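PDB 5GVJ: enoyl-[acyl-carrier-protein] reductase [FMN] from Thermotoga maritima, which probably catalyses NADH-dependent reduction of the enoyl-acyl carrier protein double bond in fatty acid synthesis, using FMN as cofactor. Local coordinates for residues A[4-8]-A[187-191]; A[74-80]-A[98-104]; A[136-140]-A[155-159]; A[257-261]-A[272-276]. The protein carries 1 engineered substitution. All blocks are in the same frame, centred on the assembly; numbering follows the deposited sequence.

Overall arrangement
Four contacts illustrate how a TIM-barrel flavoprotein is held together. Contacts 1 and 3 reach the same parallel sheet and touch each other, Ala187 N lying 3.9 Å from Val156 CG1; both also meet the second subunit. Contact 2, about 25 Å from contact 1 between centres, joins two neighbouring strand-to-helix loops; contact 4 joins the start of helix 260-265 to the loop after it. Contacts 2 and 4 touch none of the others; contact 4 comes nearest to contact 3, about 10 Å between nearest atoms. Contacts 1 and 3 contribute the FMN-binding residues Gln191 and Glu139, about 5 Å apart between side chains. In contact 4, Leu261 lies about 4 Å from FMN-binding Ala23, side chain to side chain.

Contact 1 (A[4-8]-A[187-191]); sequences RTRVT and AEAVQ
Thr5 and Glu188 meet through a hydroxyl that works in two directions. OG1 of Thr5 donates to the carbonyl O of Glu188 at 2.7 Å, in the carbonyl plane, and accepts from Val7 N at 2.9 Å and more weakly from Thr8 N, capping the helix that starts at Arg6. A chi1 of 79°, with OG1 between the backbone N and the carbonyl carbon, lets the one oxygen serve both ends. Without the hydroxyl, as in a valine, the Glu188 carbonyl would probably lose this donor and the first turn of the helix its side-chain cap.

Beyond it, the Arg6 chain bends at chi3 and brings NH1 to Glu188 OE2, 2.7 Å away, in a salt bridge. The carboxylate oxygen uses its syn lone pair but sits 23° out of the guanidinium plane, while NH2 is held by Asn164 O. Val7 closes the apolar side, its CG1 resting 3.6 Å from Ala189 CB.

The helix 6-11 thus packs beside Glu188 and Ala189, at the strand 189-191. Val7 and Ala189 both lean on Ile168 of the adjacent strand 167-170, Thr5 touches Phe183 of helix 176-185, and Tyr311 of the second subunit packs on Thr5 and Glu188.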
loop_
_atom_site.group_PDB
_atom_site.type_symbol
_atom_site.label_atom_id
_atom_site.label_comp_id
_atom_site.label_asym_id
_atom_site.label_seq_id
_atom_site.Cartn_x
_atom_site.Cartn_y
_atom_site.Cartn_z
ATOM N N ARG A 4 20.573 -10.956 5.421
ATOM C CA ARG A 4 21.579 -10.044 4.900
ATOM C C ARG A 4 21.059 -9.434 3.607
ATOM O O ARG A 4 20.489 -10.139 2.777
ATOM C CB ARG A 4 22.891 -10.792 4.656
ATOM C CG ARG A 4 24.053 -9.906 4.290
ATOM C CD ARG A 4 25.327 -10.726 4.102
ATOM N NE ARG A 4 26.441 -9.874 3.694
ATOM C CZ ARG A 4 27.714 -10.252 3.703
ATOM N NH1 ARG A 4 28.041 -11.479 4.094
ATOM N NH2 ARG A 4 28.657 -9.400 3.330
ATOM N N THR A 5 21.208 -8.119 3.449
ATOM C CA THR A 5 20.784 -7.453 2.217
ATOM C C THR A 5 21.839 -6.433 1.820
ATOM O O THR A 5 22.761 -6.138 2.582
ATOM C CB THR A 5 19.435 -6.742 2.357
ATOM O OG1 THR A 5 19.617 -5.490 3.029
ATOM C CG2 THR A 5 18.423 -7.593 3.156
ATOM N N ARG A 6 21.687 -5.858 0.619
ATOM C CA ARG A 6 22.582 -4.762 0.252
ATOM C C ARG A 6 22.551 -3.639 1.285
ATOM O O ARG A 6 23.544 -2.916 1.446
ATOM C CB ARG A 6 22.222 -4.204 -1.122
ATOM C CG ARG A 6 22.462 -5.170 -2.274
ATOM C CD ARG A 6 21.625 -4.756 -3.499
ATOM N NE ARG A 6 22.188 -3.641 -4.207
ATOM C CZ ARG A 6 21.508 -2.785 -4.963
ATOM N NH1 ARG A 6 20.181 -2.854 -5.104
ATOM N NH2 ARG A 6 22.182 -1.830 -5.565
ATOM N N VAL A 7 21.429 -3.468 1.989
ATOM C CA VAL A 7 21.343 -2.351 2.929
ATOM C C VAL A 7 22.134 -2.652 4.192
ATOM O O VAL A 7 22.833 -1.780 4.718
ATOM C CB VAL A 7 19.875 -2.003 3.243
ATOM C CG1 VAL A 7 19.808 -0.984 4.383
ATOM C CG2 VAL A 7 19.195 -1.450 1.993
ATOM N N THR A 8 22.056 -3.882 4.709
ATOM C CA THR A 8 22.886 -4.173 5.879
ATOM C C THR A 8 24.373 -4.104 5.529
ATOM O O THR A 8 25.192 -3.703 6.366
ATOM C CB THR A 8 22.529 -5.538 6.484
ATOM O OG1 THR A 8 22.835 -6.593 5.564
ATOM C CG2 THR A 8 21.061 -5.590 6.836
ATOM N N ALA A 187 12.112 -3.826 -2.240
ATOM C CA ALA A 187 12.917 -3.193 -1.205
ATOM C C ALA A 187 13.947 -4.168 -0.650
ATOM O O ALA A 187 13.777 -5.385 -0.705
ATOM C CB ALA A 187 12.033 -2.677 -0.069
ATOM N N GLU A 188 15.029 -3.612 -0.088
ATOM C CA GLU A 188 16.034 -4.405 0.609
ATOM C C GLU A 188 16.202 -3.983 2.065
ATOM O O GLU A 188 17.124 -4.456 2.736
ATOM C CB GLU A 188 17.359 -4.340 -0.157
ATOM C CG GLU A 188 17.134 -4.859 -1.574
ATOM C CD GLU A 188 18.345 -4.749 -2.467
ATOM O OE1 GLU A 188 19.245 -5.592 -2.326
ATOM O OE2 GLU A 188 18.380 -3.838 -3.314
ATOM N N ALA A 189 15.333 -3.107 2.563
ATOM C CA ALA A 189 15.214 -2.844 3.994
ATOM C C ALA A 189 13.859 -2.190 4.220
ATOM O O ALA A 189 13.134 -1.877 3.271
ATOM C CB ALA A 189 16.366 -1.969 4.518
ATOM N N VAL A 190 13.499 -2.011 5.492
ATOM C CA VAL A 190 12.237 -1.363 5.824
ATOM C C VAL A 190 12.473 -0.352 6.932
ATOM O O VAL A 190 13.347 -0.526 7.783
ATOM C CB VAL A 190 11.142 -2.376 6.242
ATOM C CG1 VAL A 190 10.720 -3.236 5.038
ATOM C CG2 VAL A 190 11.619 -3.258 7.391
ATOM N N GLN A 191 11.676 0.708 6.915
ATOM C CA GLN A 191 11.672 1.714 7.964
ATOM C C GLN A 191 10.295 1.683 8.614
ATOM O O GLN A 191 9.280 1.668 7.911
ATOM C CB GLN A 191 11.998 3.097 7.391
ATOM C CG GLN A 191 11.976 4.202 8.419
ATOM C CD GLN A 191 12.364 5.525 7.807
ATOM O OE1 GLN A 191 11.859 5.892 6.743
ATOM N NE2 GLN A 191 13.294 6.235 8.454
#

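Contact 2 (A[74-80]-A[98-104]); sequences LVSPWAD and AGNPTKY
Leu74 reaches across to Gly99, Pro101 and Tyr104, and its atoms can be taken in turn. CB lies 3.5 Å from the carbonyl O of Ala98. CG, placed anti to the carbonyl carbon (chi1 -70°), is still 4.2 Å from Ala98 O, and from it the two methyls part. CD1 presses on the backbone at Gly99, 3.4 Å from its C; any side chain at Gly99 would point toward this methyl, and its backbone angles suit only glycine. CD2 lies against Pro101 CB and the edge of the Tyr104 ring, 3.7 Å from CE2 and near the ring plane.

The same ring has the CG of its neighbour Lys103 over one face, while its hydroxyl shares a water with the carbonyl O of Leu74: the water donates to that carbonyl at 2.9 Å. Ala79 CB also approaches the hydroxyl, at 3.7 Å. The carboxylate of Asp80 comes toward this end of the ring and forms a long salt bridge with Lys103, but the position of its OD2 is doubtful.

Each segment joins a strand, 68-73 or 93-97, to the helix that follows. Two adjacent beta-alpha loops packed together at the C-terminal ends of parallel strands are characteristic of the TIM barrel, whose cofactor sites lie at that end; Ala98 is about 9 Å from FMN-binding Glu139, side chain to side chain.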
loop_
_atom_site.group_PDB
_atom_site.type_symbol
_atom_site.label_atom_id
_atom_site.label_comp_id
_atom_site.label_asym_id
_atom_site.label_seq_id
_atom_site.Cartn_x
_atom_site.Cartn_y
_atom_site.Cartn_z
ATOM N N LEU A 74 14.708 19.446 5.177
ATOM C CA LEU A 74 15.323 20.395 4.254
ATOM C C LEU A 74 14.773 21.805 4.414
ATOM O O LEU A 74 15.490 22.776 4.145
ATOM C CB LEU A 74 15.129 19.914 2.819
ATOM C CG LEU A 74 15.939 18.672 2.449
ATOM C CD1 LEU A 74 15.396 18.060 1.173
ATOM C CD2 LEU A 74 17.428 19.005 2.299
ATOM N N VAL A 75 13.514 21.944 4.844
ATOM C CA VAL A 75 12.906 23.264 5.010
ATOM C C VAL A 75 13.266 23.917 6.334
ATOM O O VAL A 75 12.866 25.062 6.580
ATOM C CB VAL A 75 11.371 23.175 4.867
ATOM C CG1 VAL A 75 11.001 22.549 3.534
ATOM C CG2 VAL A 75 10.772 22.374 6.002
ATOM N N SER A 76 14.010 23.236 7.194
ATOM C CA SER A 76 14.428 23.853 8.441
ATOM C C SER A 76 15.347 25.040 8.153
ATOM O O SER A 76 16.187 24.973 7.249
ATOM C CB SER A 76 15.143 22.838 9.332
ATOM O OG SER A 76 15.944 23.500 10.298
ATOM N N PRO A 77 15.209 26.140 8.895
ATOM C CA PRO A 77 16.154 27.258 8.730
ATOM C C PRO A 77 17.593 26.888 9.035
ATOM O O PRO A 77 18.506 27.594 8.587
ATOM C CB PRO A 77 15.634 28.312 9.719
ATOM C CG PRO A 77 14.831 27.544 10.704
ATOM C CD PRO A 77 14.211 26.404 9.946
ATOM N N TRP A 78 17.831 25.816 9.790
ATOM C CA TRP A 78 19.182 25.420 10.169
ATOM C C TRP A 78 19.716 24.266 9.325
ATOM O O TRP A 78 20.672 23.599 9.738
ATOM C CB TRP A 78 19.225 25.039 11.649
ATOM C CG TRP A 78 18.826 26.137 12.594
ATOM C CD1 TRP A 78 17.590 26.342 13.148
ATOM C CD2 TRP A 78 19.674 27.166 13.117
ATOM N NE1 TRP A 78 17.619 27.440 13.976
ATOM C CE2 TRP A 78 18.886 27.962 13.975
ATOM C CE3 TRP A 78 21.022 27.495 12.940
ATOM C CZ2 TRP A 78 19.403 29.067 14.652
ATOM C CZ3 TRP A 78 21.535 28.595 13.621
ATOM C CH2 TRP A 78 20.725 29.365 14.461
ATOM N N ALA A 79 19.138 24.033 8.144
ATOM C CA ALA A 79 19.452 22.818 7.394
ATOM C C ALA A 79 20.920 22.772 6.981
ATOM O O ALA A 79 21.596 21.754 7.185
ATOM C CB ALA A 79 18.532 22.700 6.175
ATOM N N ASP A 80 21.432 23.860 6.388
ATOM C CA ASP A 80 22.849 23.917 6.021
ATOM C C ASP A 80 23.743 23.600 7.216
ATOM O O ASP A 80 24.658 22.773 7.126
ATOM C CB ASP A 80 23.219 25.302 5.475
ATOM C CG ASP A 80 22.426 25.697 4.253
ATOM O OD1 ASP A 80 22.186 26.915 4.098
ATOM O OD2 ASP A 80 22.061 24.815 3.439
ATOM N N ALA A 98 11.424 16.225 3.057
ATOM C CA ALA A 98 10.797 17.472 2.603
ATOM C C ALA A 98 11.549 18.089 1.424
ATOM O O ALA A 98 11.939 19.257 1.455
ATOM C CB ALA A 98 10.649 18.482 3.747
ATOM N N GLY A 99 11.749 17.294 0.373
ATOM C CA GLY A 99 12.195 17.876 -0.869
ATOM C C GLY A 99 13.413 17.176 -1.421
ATOM O O GLY A 99 13.671 15.998 -1.139
ATOM N N ASN A 100 14.163 17.927 -2.221
ATOM C CA ASN A 100 15.283 17.395 -2.979
ATOM C C ASN A 100 16.575 17.814 -2.301
ATOM O O ASN A 100 16.869 19.020 -2.256
ATOM C CB ASN A 100 15.234 17.920 -4.411
ATOM C CG ASN A 100 16.262 17.277 -5.307
ATOM O OD1 ASN A 100 17.273 16.741 -4.846
ATOM N ND2 ASN A 100 16.006 17.323 -6.613
ATOM N N PRO A 101 17.378 16.875 -1.766
ATOM C CA PRO A 101 18.569 17.272 -1.001
ATOM C C PRO A 101 19.836 17.243 -1.838
ATOM O O PRO A 101 20.939 17.104 -1.298
ATOM C CB PRO A 101 18.622 16.218 0.108
ATOM C CG PRO A 101 18.146 14.965 -0.606
ATOM C CD PRO A 101 17.155 15.422 -1.693
ATOM N N THR A 102 19.676 17.357 -3.157
ATOM C CA THR A 102 20.800 17.198 -4.072
ATOM C C THR A 102 21.959 18.108 -3.696
ATOM O O THR A 102 23.125 17.713 -3.790
ATOM C CB THR A 102 20.345 17.483 -5.505
ATOM O OG1 THR A 102 19.469 16.434 -5.947
ATOM C CG2 THR A 102 21.543 17.595 -6.444
ATOM N N LYS A 103 21.654 19.326 -3.240
ATOM C CA LYS A 103 22.704 20.304 -2.973
ATOM C C LYS A 103 23.662 19.851 -1.878
ATOM O O LYS A 103 24.777 20.376 -1.789
ATOM C CB LYS A 103 22.087 21.649 -2.582
ATOM C CG LYS A 103 21.489 21.675 -1.174
ATOM C CD LYS A 103 20.657 22.934 -0.934
ATOM C CE LYS A 103 21.485 24.200 -1.140
ATOM N NZ LYS A 103 22.530 24.406 -0.081
ATOM N N TYR A 104 23.262 18.895 -1.042
ATOM C CA TYR A 104 24.119 18.445 0.051
ATOM C C TYR A 104 24.794 17.110 -0.206
ATOM O O TYR A 104 25.713 16.747 0.538
ATOM C CB TYR A 104 23.310 18.300 1.339
ATOM C CG TYR A 104 22.647 19.551 1.830
ATOM C CD1 TYR A 104 23.387 20.688 2.116
ATOM C CD2 TYR A 104 21.279 19.581 2.046
ATOM C CE1 TYR A 104 22.776 21.830 2.582
ATOM C CE2 TYR A 104 20.659 20.711 2.515
ATOM C CZ TYR A 104 21.409 21.835 2.788
ATOM O OH TYR A 104 20.779 22.963 3.267
HETATM O O HOH W 1 17.892 22.989 2.556
#

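Contact 3 (A[136-140]-A[155-159]); sequences VIAEG and LVNKV
Val136 opens the strand and meets Val159 of the helix with methyls reaching tip to tip, CG2 to CG1 at 4.0 Å. With CG1 of Val136 set beside its own backbone N (chi1 -62°), it is the other branch that faces the helix.

Two residues on, Ala138 also points toward the helix, and its CB is received by three side chains: Leu155 CD2 at 3.8 Å, Val156 CG2 at 4.2 Å and Val159 CG2 at a similar distance. The small side chain is consistent with the close approach of strand and helix, 8.4 Å between the axes of the short segments. Their N-to-C directions stand 143° apart, oblique but nearer antiparallel than parallel.

Glu139, an FMN-binding residue, points its CB away from the helix, consistent with facing the cofactor site, and offers only backbone: its N lies 3.5 Å from Leu155 CD2. Leu155 reaches this far because its CG stands anti to the backbone N (chi1 -179°), sending the branched end forward over the strand. At Gly140 the same methyl is still 4.0 Å from the N.

Helix 152-162 so lies against the outer face of the barrel. Val156 and Val159 extend their contacts to Ala169 and Val167 of strand 167-170, and Val159 also touches Ala125 of helix 122-130. Across the dimer, Ile217 of the second subunit packs on Leu155, and Asp175 of that subunit accepts a hydrogen bond from Asn157.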
loop_
_atom_site.group_PDB
_atom_site.type_symbol
_atom_site.label_atom_id
_atom_site.label_comp_id
_atom_site.label_asym_id
_atom_site.label_seq_id
_atom_site.Cartn_x
_atom_site.Cartn_y
_atom_site.Cartn_z
ATOM N N VAL A 136 17.667 4.977 -1.280
ATOM C CA VAL A 136 16.512 5.856 -1.148
ATOM C C VAL A 136 15.466 5.174 -0.297
ATOM O O VAL A 136 15.309 3.949 -0.336
ATOM C CB VAL A 136 15.900 6.268 -2.506
ATOM C CG1 VAL A 136 16.908 7.034 -3.320
ATOM C CG2 VAL A 136 15.398 5.047 -3.255
ATOM N N ILE A 137 14.769 5.977 0.490
ATOM C CA ILE A 137 13.606 5.538 1.235
ATOM C C ILE A 137 12.395 5.925 0.403
ATOM O O ILE A 137 12.204 7.105 0.077
ATOM C CB ILE A 137 13.560 6.174 2.634
ATOM C CG1 ILE A 137 14.735 5.681 3.500
ATOM C CG2 ILE A 137 12.237 5.832 3.328
ATOM C CD1 ILE A 137 15.128 6.640 4.623
ATOM N N ALA A 138 11.605 4.931 0.012
ATOM C CA ALA A 138 10.376 5.167 -0.726
ATOM C C ALA A 138 9.264 5.145 0.306
ATOM O O ALA A 138 8.959 4.094 0.870
ATOM C CB ALA A 138 10.175 4.109 -1.809
ATOM N N GLU A 139 8.692 6.301 0.592
ATOM C CA GLU A 139 7.758 6.428 1.705
ATOM C C GLU A 139 6.338 6.566 1.176
ATOM O O GLU A 139 5.985 7.605 0.607
ATOM C CB GLU A 139 8.128 7.622 2.583
ATOM C CG GLU A 139 7.178 7.807 3.749
ATOM C CD GLU A 139 7.632 8.914 4.679
ATOM O OE1 GLU A 139 7.285 10.087 4.440
ATOM O OE2 GLU A 139 8.351 8.598 5.640
ATOM N N GLY A 140 5.522 5.532 1.382
ATOM C CA GLY A 140 4.132 5.591 0.975
ATOM C C GLY A 140 3.296 6.476 1.882
ATOM O O GLY A 140 3.617 6.718 3.054
ATOM N N LEU A 155 4.435 2.452 -4.784
ATOM C CA LEU A 155 5.644 3.267 -4.854
ATOM C C LEU A 155 6.908 2.419 -4.783
ATOM O O LEU A 155 7.842 2.611 -5.568
ATOM C CB LEU A 155 5.634 4.293 -3.728
ATOM C CG LEU A 155 6.833 5.235 -3.708
ATOM C CD1 LEU A 155 6.755 6.221 -4.867
ATOM C CD2 LEU A 155 6.855 5.960 -2.361
ATOM N N VAL A 156 6.975 1.495 -3.825
ATOM C CA VAL A 156 8.172 0.669 -3.698
ATOM C C VAL A 156 8.423 -0.115 -4.980
ATOM O O VAL A 156 9.567 -0.260 -5.417
ATOM C CB VAL A 156 8.057 -0.265 -2.479
ATOM C CG1 VAL A 156 9.238 -1.235 -2.429
ATOM C CG2 VAL A 156 7.983 0.550 -1.206
ATOM N N ASN A 157 7.355 -0.637 -5.594
ATOM C CA ASN A 157 7.492 -1.401 -6.830
ATOM C C ASN A 157 8.088 -0.536 -7.931
ATOM O O ASN A 157 9.081 -0.913 -8.561
ATOM C CB ASN A 157 6.118 -1.948 -7.232
ATOM C CG ASN A 157 6.170 -2.893 -8.433
ATOM O OD1 ASN A 157 7.192 -3.018 -9.108
ATOM N ND2 ASN A 157 5.050 -3.579 -8.688
ATOM N N LYS A 158 7.507 0.645 -8.163
ATOM C CA LYS A 158 7.969 1.471 -9.278
ATOM C C LYS A 158 9.367 2.010 -9.014
ATOM O O LYS A 158 10.224 1.999 -9.904
ATOM C CB LYS A 158 6.994 2.625 -9.523
ATOM C CG LYS A 158 7.425 3.590 -10.626
ATOM C CD LYS A 158 7.538 2.871 -11.975
ATOM C CE LYS A 158 7.669 3.861 -13.129
ATOM N NZ LYS A 158 8.191 3.210 -14.367
ATOM N N VAL A 159 9.621 2.470 -7.791
ATOM C CA VAL A 159 10.925 3.048 -7.470
ATOM C C VAL A 159 12.023 2.002 -7.616
ATOM O O VAL A 159 13.059 2.255 -8.238
ATOM C CB VAL A 159 10.907 3.668 -6.062
ATOM C CG1 VAL A 159 12.324 4.003 -5.584
ATOM C CG2 VAL A 159 10.054 4.926 -6.054
#

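Contact 4 (A[257-261]-A[272-276]); sequences LVGSL and RGSFA. Engineered in segment 272-276: Ala276 (natural residue Met).
Ser260 and Ser274 are joined twice, once through backbone and once through their hydroxyls. Ser274 N donates to the carbonyl O of Ser260 at 2.9 Å, nearly straight at the hydrogen (168°) yet 64° out of the carbonyl plane. The same oxygen receives a CA-H contact from Gly273, at 3.3 Å.

The side chains form a short chain: Ser274 OG donates to Ser260 OG at 3.0 Å, and Ser260 OG in turn donates to Leu257 O at 2.7 Å. That carbonyl takes a second bond, from Ser260 N, on the same face of its plane, closing the type II turn 257-260. With chi1 at 63°, the Ser260 hydroxyl lies between its backbone N and carbonyl carbon, reaching back to the turn. Were Ser260 replaced by an alanine, Ser274 OG would probably lose its acceptor and the Leu257 carbonyl one of its two donors. Arg272 O, near Ser260 CB, is bonded by Arg263 NE, and Ser274 O takes a weak bond from Ala276 N.

Leu261 CD1 makes a van der Waals contact with Ser274 O at 3.4 Å, and an apolar one, at 3.9 Å, with CB of Ala276, engineered from methionine.

The start of helix 260-265 is thus tied to the loop that follows it. Phe238 of helix 237-242 packs against both serines, Phe275 bonds through its backbone to Leu234 of strand 231-234, and Leu261 rests on Trp24, close to the FMN site.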
loop_
_atom_site.group_PDB
_atom_site.type_symbol
_atom_site.label_atom_id
_atom_site.label_comp_id
_atom_site.label_asym_id
_atom_site.label_seq_id
_atom_site.Cartn_x
_atom_site.Cartn_y
_atom_site.Cartn_z
ATOM N N LEU A 257 -1.109 25.320 14.387
ATOM C CA LEU A 257 -0.307 24.162 14.000
ATOM C C LEU A 257 1.106 24.234 14.565
ATOM O O LEU A 257 1.785 23.209 14.697
ATOM C CB LEU A 257 -0.242 24.033 12.477
ATOM C CG LEU A 257 -1.221 23.051 11.825
ATOM C CD1 LEU A 257 -1.377 23.344 10.345
ATOM C CD2 LEU A 257 -0.768 21.623 12.021
ATOM N N VAL A 258 1.555 25.444 14.899
ATOM C CA VAL A 258 2.918 25.614 15.387
ATOM C C VAL A 258 3.042 24.976 16.765
ATOM O O VAL A 258 2.180 25.152 17.638
ATOM C CB VAL A 258 3.314 27.101 15.388
ATOM C CG1 VAL A 258 2.654 27.866 16.529
ATOM C CG2 VAL A 258 4.831 27.251 15.435
ATOM N N GLY A 259 4.100 24.189 16.950
ATOM C CA GLY A 259 4.293 23.451 18.175
ATOM C C GLY A 259 3.347 22.293 18.397
ATOM O O GLY A 259 3.459 21.626 19.428
ATOM N N SER A 260 2.434 22.009 17.459
ATOM C CA SER A 260 1.410 20.996 17.715
ATOM C C SER A 260 2.010 19.597 17.823
ATOM O O SER A 260 1.543 18.784 18.629
ATOM C CB SER A 260 0.331 21.037 16.634
ATOM O OG SER A 260 0.862 20.731 15.355
ATOM N N LEU A 261 3.048 19.294 17.035
ATOM C CA LEU A 261 3.670 17.975 17.135
ATOM C C LEU A 261 4.377 17.801 18.473
ATOM O O LEU A 261 4.286 16.735 19.095
ATOM C CB LEU A 261 4.646 17.743 15.975
ATOM C CG LEU A 261 5.340 16.368 15.982
ATOM C CD1 LEU A 261 4.338 15.228 15.761
ATOM C CD2 LEU A 261 6.475 16.291 14.965
ATOM N N ARG A 272 -4.662 19.793 21.767
ATOM C CA ARG A 272 -4.023 20.496 20.658
ATOM C C ARG A 272 -2.695 19.866 20.249
ATOM O O ARG A 272 -1.817 20.569 19.742
ATOM C CB ARG A 272 -3.808 21.977 20.989
ATOM C CG ARG A 272 -5.038 22.670 21.584
ATOM C CD ARG A 272 -4.870 24.195 21.712
ATOM N NE ARG A 272 -3.575 24.667 22.224
ATOM C CZ ARG A 272 -2.987 24.229 23.344
ATOM N NH1 ARG A 272 -3.553 23.279 24.099
ATOM N NH2 ARG A 272 -1.808 24.723 23.719
ATOM N N GLY A 273 -2.518 18.567 20.475
ATOM C CA GLY A 273 -1.376 17.855 19.925
ATOM C C GLY A 273 -1.722 17.243 18.576
ATOM O O GLY A 273 -2.841 16.776 18.354
ATOM N N SER A 274 -0.746 17.261 17.670
ATOM C CA SER A 274 -0.864 16.589 16.380
ATOM C C SER A 274 -0.173 15.234 16.490
ATOM O O SER A 274 1.053 15.161 16.628
ATOM C CB SER A 274 -0.257 17.433 15.262
ATOM O OG SER A 274 -1.140 18.482 14.909
ATOM N N PHE A 275 -0.959 14.160 16.442
ATOM C CA PHE A 275 -0.437 12.816 16.672
ATOM C C PHE A 275 -0.120 12.192 15.316
ATOM O O PHE A 275 -0.929 11.465 14.739
ATOM C CB PHE A 275 -1.429 11.998 17.489
ATOM C CG PHE A 275 -1.518 12.445 18.922
ATOM C CD1 PHE A 275 -2.286 13.546 19.273
ATOM C CD2 PHE A 275 -0.806 11.786 19.910
ATOM C CE1 PHE A 275 -2.358 13.971 20.596
ATOM C CE2 PHE A 275 -0.875 12.205 21.236
ATOM C CZ PHE A 275 -1.650 13.299 21.572
ATOM N N ALA A 276 1.081 12.489 14.814
ATOM C CA ALA A 276 1.543 12.051 13.492
ATOM C C ALA A 276 1.878 10.567 13.547
ATOM O O ALA A 276 3.006 10.170 13.841
ATOM C CB ALA A 276 2.756 12.864 13.057
#